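Local coordinates for protein glycerate 2-kinase (Pyrococcus horikoshii, PDB 1X3L) that catalyses the ATP-dependent phosphorylation of D-glycerate to 2-phosphoglycerate, with magnesium as cofactor, at residues G295-A300 against Q345-S350; G341-E346 against G369-T374. All coordinates share one frame; numbering follows the deposited sequence.

In the fold
Along the chain, helix 297-314 comes first, between strands 285-290 and 322-328 of the mixed sheet; helix 343-351 follows, and then the loop that leads from strand 359-366 to strand 378-382. Contact 1 brings the first turn of helix 297-314 against helix 343-351 and so closes a loop containing strand 322-328. Contact 2 starts just before and within the beginning of that second helix and closes a shorter loop, through strand 359-366, onto residues 369-374. The two ranges overlap at Gln-345 and Glu-346, of which Glu-346 works in contact 1 and Gln-345 in contact 2. Helix 343-351 is common to both: its side meets helix 297-314 and its N-terminal end meets residues 369-374.

Contact 1. Residues G295-A300 against Q345-S350; sequences GEAKDA and QEIALS
Ser-350 turns its OG anti to its own backbone N (chi1 -173°), which brings the hydroxyl within bonding distance of Lys-298 O, while Ile-347 swings CG1 beside its backbone N (chi1 -74°) and lays it against Ala-297 and Ala-300. The hydroxyl donates to the carbonyl: Ser-350 OG lies 2.7 Å from Lys-298 O, and the donor sits 28° out of the carbonyl plane. A serine suits this place because its short side chain reaches a backbone oxygen of the facing helix while the aliphatic CG of Lys-298 rests against the same OG. Beside this bond the packing is largely aliphatic. Ile-347 CG1 lies 4.0 Å from Ala-297 CB and also meets the methyl of Ala-300, though it passes 3.4 Å from Ala-297 O as well. The small methyls of Ala-297 and Ala-300 let the backbones come close, Ala-297 CA standing 5.1 Å from Ile-347 CA. This is packing between two helices that follow, in the chain, strands 285-290 and 322-328 of the mixed sheet, and it occurs where helix 297-314 begins, with Glu-296 as its N-cap residue. One water joins that helix start to helix 343-351: it donates to Glu-296 OE2 and to Glu-346 OE1 and accepts from the backbone N of Lys-298. Glu-296 OE2 and Glu-346 OE1 are 4.9 Å apart, and the water that donates to both probably eases their repulsion. Glu-346 sends its other oxygen, OE2, to His-403 ND1, and Glu-296 OE1 bonds Thr-333 OG1. A second water donates to Ser-350 OG; Lys-298 NZ donates only weakly to it, from a chain extended through chi3 and bent at chi4.

Contact 2. Residues G341-E346 against G369-T374; sequences GGPNQE and GTDGPT
A single carboxylate, that of Asp-371, takes up two successive backbone N-H groups at the start of helix 343-351, although it comes from a loop that follows later in the chain. Its OD1 accepts from Asn-344 N at 3.0 Å and its OD2 from Gln-345 N at 2.9 Å, both on the syn side. Asp-371 CG lies anti to its backbone N (chi1 -175°), which extends the group toward the helix start. Aspartate is apt here: its two oxygens match the spacing of adjacent amides. OD2 is gripped a second time, by Gln-345 NE2 at 3.0 Å on the anti side, and the two donors reach it from opposite faces of the carboxylate plane. Asn-344 ND2 has its main partner in Ser-427 OG and adds a weak bond to OD1, with its amide turned 33° from the carboxylate. Pro-343, which has no N-H to offer, sets its CD 3.2 Å from Asp-371 OD1. Glycines let the backbones meet: Gly-342 CA stands 3.8 Å from Gly-372 CA, a CB on either would clash with the facing backbone, and Gly-372 CA directs a C-H toward Gly-341 O. Beyond them Pro-373 centres an inverse gamma turn, and Thr-374 OG1 donates to Asp-371 O, bracing the loop on itself. Residues 369-374, in the loop joining strand 359-366 to strand 378-382, thus meet the N-terminal end of helix 343-351, while Pro-343 touches Ala-297 of helix 297-314, Gln-345 leans on helix 405-411 and Asn-344 rests on Ala-364 and Asp-366 of strand 359-366.

Contact 1. Residues G295-A300 against Q345-S350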
ATOM      1  N   GLY A 295     -12.279  -6.821   8.918  1.00 33.21           N
ATOM      2  CA  GLY A 295     -13.046  -7.324  10.046  1.00 29.30           C
ATOM      3  C   GLY A 295     -12.157  -7.789  11.188  1.00 27.88           C
ATOM      4  O   GLY A 295     -10.941  -7.608  11.150  1.00 26.32           O
ATOM      5  N   GLU A 296     -12.767  -8.394  12.200  1.00 27.52           N
ATOM      6  CA  GLU A 296     -12.047  -8.871  13.379  1.00 27.70           C
ATOM      7  C   GLU A 296     -11.125 -10.052  13.069  1.00 27.55           C
ATOM      8  O   GLU A 296     -11.553 -11.073  12.521  1.00 24.57           O
ATOM      9  CB  GLU A 296     -13.051  -9.268  14.471  1.00 28.56           C
ATOM     10  CG  GLU A 296     -12.460  -9.404  15.877  1.00 30.18           C
ATOM     11  CD  GLU A 296     -11.897  -8.088  16.408  1.00 30.41           C
ATOM     12  OE1 GLU A 296     -12.400  -7.016  16.009  1.00 32.70           O
ATOM     13  OE2 GLU A 296     -10.963  -8.124  17.232  1.00 32.60           O
ATOM     14  N   ALA A 297      -9.857  -9.897  13.434  1.00 26.88           N
ATOM     15  CA  ALA A 297      -8.843 -10.922  13.209  1.00 27.11           C
ATOM     16  C   ALA A 297      -9.228 -12.305  13.722  1.00 26.14           C
ATOM     17  O   ALA A 297      -9.188 -13.281  12.974  1.00 25.32           O
ATOM     18  CB  ALA A 297      -7.520 -10.487  13.843  1.00 26.49           C
ATOM     19  N   LYS A 298      -9.586 -12.388  15.002  1.00 26.50           N
ATOM     20  CA  LYS A 298      -9.962 -13.659  15.621  1.00 28.30           C
ATOM     21  C   LYS A 298     -10.999 -14.414  14.789  1.00 27.23           C
ATOM     22  O   LYS A 298     -10.881 -15.619  14.547  1.00 24.51           O
ATOM     23  CB  LYS A 298     -10.525 -13.407  17.024  1.00 32.58           C
ATOM     24  CG  LYS A 298     -11.200 -14.616  17.658  1.00 40.32           C
ATOM     25  CD  LYS A 298     -11.975 -14.212  18.908  1.00 45.35           C
ATOM     26  CE  LYS A 298     -12.845 -15.349  19.430  1.00 47.17           C
ATOM     27  NZ  LYS A 298     -12.053 -16.515  19.915  1.00 51.48           N
ATOM     28  N   ASP A 299     -12.013 -13.685  14.350  1.00 26.12           N
ATOM     29  CA  ASP A 299     -13.085 -14.256  13.554  1.00 25.96           C
ATOM     30  C   ASP A 299     -12.633 -14.638  12.143  1.00 25.13           C
ATOM     31  O   ASP A 299     -13.107 -15.629  11.584  1.00 24.78           O
ATOM     32  CB  ASP A 299     -14.252 -13.272  13.559  1.00 25.46           C
ATOM     33  CG  ASP A 299     -14.771 -13.027  14.978  1.00 28.39           C
ATOM     34  OD1 ASP A 299     -15.402 -13.949  15.538  1.00 28.44           O
ATOM     35  OD2 ASP A 299     -14.524 -11.942  15.545  1.00 28.16           O
ATOM     36  N   ALA A 300     -11.707 -13.873  11.572  1.00 23.24           N
ATOM     37  CA  ALA A 300     -11.197 -14.212  10.245  1.00 23.45           C
ATOM     38  C   ALA A 300     -10.519 -15.580  10.353  1.00 23.02           C
ATOM     39  O   ALA A 300     -10.620 -16.412   9.450  1.00 22.94           O
ATOM     40  CB  ALA A 300     -10.200 -13.157   9.766  1.00 22.26           C
ATOM     41  N   GLN A 345      -1.408 -12.498  14.036  1.00 24.60           N
ATOM     42  CA  GLN A 345      -1.110 -13.488  15.060  1.00 25.45           C
ATOM     43  C   GLN A 345      -2.421 -14.053  15.605  1.00 25.34           C
ATOM     44  O   GLN A 345      -2.506 -15.242  15.917  1.00 26.35           O
ATOM     45  CB  GLN A 345      -0.305 -12.860  16.191  1.00 27.40           C
ATOM     46  CG  GLN A 345       1.106 -12.457  15.775  1.00 29.57           C
ATOM     47  CD  GLN A 345       1.758 -11.557  16.798  1.00 33.72           C
ATOM     48  OE1 GLN A 345       2.066 -11.981  17.914  1.00 33.83           O
ATOM     49  NE2 GLN A 345       1.957 -10.298  16.430  1.00 33.82           N
ATOM     50  N   GLU A 346      -3.450 -13.217  15.712  1.00 24.01           N
ATOM     51  CA  GLU A 346      -4.723 -13.720  16.219  1.00 26.42           C
ATOM     52  C   GLU A 346      -5.456 -14.564  15.176  1.00 23.83           C
ATOM     53  O   GLU A 346      -6.168 -15.500  15.526  1.00 23.89           O
ATOM     54  CB  GLU A 346      -5.606 -12.569  16.732  1.00 27.92           C
ATOM     55  CG  GLU A 346      -5.276 -12.204  18.179  1.00 31.16           C
ATOM     56  CD  GLU A 346      -6.342 -11.354  18.861  1.00 35.81           C
ATOM     57  OE1 GLU A 346      -7.525 -11.446  18.472  1.00 35.20           O
ATOM     58  OE2 GLU A 346      -5.995 -10.610  19.807  1.00 35.19           O
ATOM     59  N   ILE A 347      -5.270 -14.248  13.898  1.00 24.46           N
ATOM     60  CA  ILE A 347      -5.895 -15.035  12.838  1.00 24.44           C
ATOM     61  C   ILE A 347      -5.342 -16.455  12.929  1.00 25.48           C
ATOM     62  O   ILE A 347      -6.093 -17.436  12.967  1.00 26.22           O
ATOM     63  CB  ILE A 347      -5.544 -14.494  11.434  1.00 24.82           C
ATOM     64  CG1 ILE A 347      -6.308 -13.195  11.155  1.00 22.83           C
ATOM     65  CG2 ILE A 347      -5.850 -15.558  10.380  1.00 23.86           C
ATOM     66  CD1 ILE A 347      -5.970 -12.571   9.804  1.00 23.10           C
ATOM     67  N   ALA A 348      -4.016 -16.550  12.955  1.00 23.16           N
ATOM     68  CA  ALA A 348      -3.323 -17.832  13.031  1.00 25.20           C
ATOM     69  C   ALA A 348      -3.691 -18.636  14.273  1.00 25.08           C
ATOM     70  O   ALA A 348      -4.043 -19.813  14.178  1.00 24.55           O
ATOM     71  CB  ALA A 348      -1.812 -17.604  13.006  1.00 23.85           C
ATOM     72  N   LEU A 349      -3.610 -17.997  15.436  1.00 24.91           N
ATOM     73  CA  LEU A 349      -3.906 -18.686  16.685  1.00 25.48           C
ATOM     74  C   LEU A 349      -5.365 -19.119  16.780  1.00 23.71           C
ATOM     75  O   LEU A 349      -5.665 -20.220  17.246  1.00 24.74           O
ATOM     76  CB  LEU A 349      -3.547 -17.794  17.882  1.00 25.80           C
ATOM     77  CG  LEU A 349      -3.761 -18.417  19.270  1.00 28.35           C
ATOM     78  CD1 LEU A 349      -2.836 -19.624  19.452  1.00 28.98           C
ATOM     79  CD2 LEU A 349      -3.482 -17.375  20.348  1.00 26.28           C
ATOM     80  N   SER A 350      -6.270 -18.265  16.320  1.00 23.10           N
ATOM     81  CA  SER A 350      -7.695 -18.577  16.394  1.00 24.44           C
ATOM     82  C   SER A 350      -8.047 -19.793  15.540  1.00 25.85           C
ATOM     83  O   SER A 350      -8.928 -20.582  15.888  1.00 25.43           O
ATOM     84  CB  SER A 350      -8.518 -17.367  15.942  1.00 25.87           C
ATOM     85  OG  SER A 350      -9.899 -17.584  16.154  1.00 33.22           O
TER
HETATM   86  O   HOH W   1      -9.307 -10.210  16.839  1.00 30.10           O
HETATM   87  O   HOH W   2     -10.602 -19.364  18.573  1.00 50.30           O

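Contact 2. Residues G341-E346 against G369-T374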
ATOM      1  N   GLY A 341       0.597  -8.951  21.036  1.00 32.39           N
ATOM      2  CA  GLY A 341       0.084  -9.631  19.858  1.00 30.09           C
ATOM      3  C   GLY A 341      -0.350  -8.683  18.758  1.00 28.41           C
ATOM      4  O   GLY A 341      -0.015  -7.501  18.790  1.00 29.49           O
ATOM      5  N   GLY A 342      -1.093  -9.208  17.782  1.00 27.03           N
ATOM      6  CA  GLY A 342      -1.562  -8.405  16.664  1.00 25.28           C
ATOM      7  C   GLY A 342      -2.595  -9.143  15.821  1.00 24.94           C
ATOM      8  O   GLY A 342      -2.878 -10.310  16.088  1.00 24.46           O
ATOM      9  N   PRO A 343      -3.152  -8.504  14.774  1.00 24.70           N
ATOM     10  CA  PRO A 343      -4.164  -9.119  13.901  1.00 25.45           C
ATOM     11  C   PRO A 343      -3.798 -10.491  13.327  1.00 25.39           C
ATOM     12  O   PRO A 343      -4.459 -11.488  13.615  1.00 26.85           O
ATOM     13  CB  PRO A 343      -4.357  -8.074  12.801  1.00 24.62           C
ATOM     14  CG  PRO A 343      -4.009  -6.774  13.484  1.00 27.23           C
ATOM     15  CD  PRO A 343      -2.790  -7.160  14.289  1.00 23.77           C
ATOM     16  N   ASN A 344      -2.745 -10.536  12.517  1.00 24.38           N
ATOM     17  CA  ASN A 344      -2.344 -11.791  11.881  1.00 25.13           C
ATOM     18  C   ASN A 344      -1.987 -12.879  12.904  1.00 24.71           C
ATOM     19  O   ASN A 344      -2.248 -14.059  12.710  1.00 24.72           O
ATOM     20  CB  ASN A 344      -1.141 -11.503  10.983  1.00 24.25           C
ATOM     21  CG  ASN A 344      -1.602 -10.722   9.783  1.00 28.76           C
ATOM     22  OD1 ASN A 344      -2.498 -11.131   9.053  1.00 28.09           O
ATOM     23  ND2 ASN A 344      -0.973  -9.550   9.590  1.00 25.23           N
ATOM     24  N   GLN A 345      -1.408 -12.498  14.036  1.00 24.60           N
ATOM     25  CA  GLN A 345      -1.110 -13.488  15.060  1.00 25.45           C
ATOM     26  C   GLN A 345      -2.421 -14.053  15.605  1.00 25.34           C
ATOM     27  O   GLN A 345      -2.506 -15.242  15.917  1.00 26.35           O
ATOM     28  CB  GLN A 345      -0.305 -12.860  16.191  1.00 27.40           C
ATOM     29  CG  GLN A 345       1.106 -12.457  15.775  1.00 29.57           C
ATOM     30  CD  GLN A 345       1.758 -11.557  16.798  1.00 33.72           C
ATOM     31  OE1 GLN A 345       2.066 -11.981  17.914  1.00 33.83           O
ATOM     32  NE2 GLN A 345       1.957 -10.298  16.430  1.00 33.82           N
ATOM     33  N   GLU A 346      -3.450 -13.217  15.712  1.00 24.01           N
ATOM     34  CA  GLU A 346      -4.723 -13.720  16.219  1.00 26.42           C
ATOM     35  C   GLU A 346      -5.456 -14.564  15.176  1.00 23.83           C
ATOM     36  O   GLU A 346      -6.168 -15.500  15.526  1.00 23.89           O
ATOM     37  CB  GLU A 346      -5.606 -12.569  16.732  1.00 27.92           C
ATOM     38  CG  GLU A 346      -5.276 -12.204  18.179  1.00 31.16           C
ATOM     39  CD  GLU A 346      -6.342 -11.354  18.861  1.00 35.81           C
ATOM     40  OE1 GLU A 346      -7.525 -11.446  18.472  1.00 35.20           O
ATOM     41  OE2 GLU A 346      -5.995 -10.610  19.807  1.00 35.19           O
ATOM     42  N   GLY A 369       6.101  -6.095   7.632  1.00 28.33           N
ATOM     43  CA  GLY A 369       7.044  -6.626   8.602  1.00 27.92           C
ATOM     44  C   GLY A 369       6.667  -6.640  10.069  1.00 28.02           C
ATOM     45  O   GLY A 369       7.334  -7.307  10.864  1.00 26.57           O
ATOM     46  N   THR A 370       5.625  -5.904  10.445  1.00 27.71           N
ATOM     47  CA  THR A 370       5.200  -5.888  11.839  1.00 29.33           C
ATOM     48  C   THR A 370       3.712  -6.163  11.939  1.00 29.93           C
ATOM     49  O   THR A 370       2.942  -5.861  11.026  1.00 31.71           O
ATOM     50  CB  THR A 370       5.515  -4.540  12.530  1.00 30.68           C
ATOM     51  OG1 THR A 370       4.865  -3.476  11.830  1.00 32.29           O
ATOM     52  CG2 THR A 370       7.022  -4.285  12.544  1.00 31.24           C
ATOM     53  N   ASP A 371       3.312  -6.732  13.065  1.00 29.80           N
ATOM     54  CA  ASP A 371       1.921  -7.088  13.309  1.00 28.03           C
ATOM     55  C   ASP A 371       1.636  -6.657  14.745  1.00 29.28           C
ATOM     56  O   ASP A 371       2.202  -7.208  15.688  1.00 29.41           O
ATOM     57  CB  ASP A 371       1.773  -8.604  13.141  1.00 25.47           C
ATOM     58  CG  ASP A 371       0.338  -9.079  13.242  1.00 25.64           C
ATOM     59  OD1 ASP A 371      -0.524  -8.588  12.478  1.00 27.29           O
ATOM     60  OD2 ASP A 371       0.079  -9.959  14.087  1.00 27.48           O
ATOM     61  N   GLY A 372       0.767  -5.667  14.913  1.00 29.95           N
ATOM     62  CA  GLY A 372       0.483  -5.181  16.252  1.00 32.04           C
ATOM     63  C   GLY A 372       1.744  -4.504  16.772  1.00 33.64           C
ATOM     64  O   GLY A 372       2.645  -4.210  15.983  1.00 33.38           O
ATOM     65  N   PRO A 373       1.843  -4.235  18.083  1.00 35.06           N
ATOM     66  CA  PRO A 373       3.034  -3.589  18.650  1.00 36.67           C
ATOM     67  C   PRO A 373       4.120  -4.626  18.953  1.00 37.39           C
ATOM     68  O   PRO A 373       4.601  -4.722  20.083  1.00 38.67           O
ATOM     69  CB  PRO A 373       2.493  -2.945  19.919  1.00 36.43           C
ATOM     70  CG  PRO A 373       1.508  -3.986  20.386  1.00 36.52           C
ATOM     71  CD  PRO A 373       0.784  -4.367  19.103  1.00 35.57           C
ATOM     72  N   THR A 374       4.489  -5.411  17.945  1.00 35.85           N
ATOM     73  CA  THR A 374       5.511  -6.438  18.118  1.00 34.47           C
ATOM     74  C   THR A 374       6.440  -6.452  16.917  1.00 31.69           C
ATOM     75  O   THR A 374       6.194  -5.773  15.923  1.00 31.23           O
ATOM     76  CB  THR A 374       4.895  -7.843  18.244  1.00 33.26           C
ATOM     77  OG1 THR A 374       4.552  -8.329  16.939  1.00 32.50           O
ATOM     78  CG2 THR A 374       3.639  -7.799  19.114  1.00 33.09           C
TER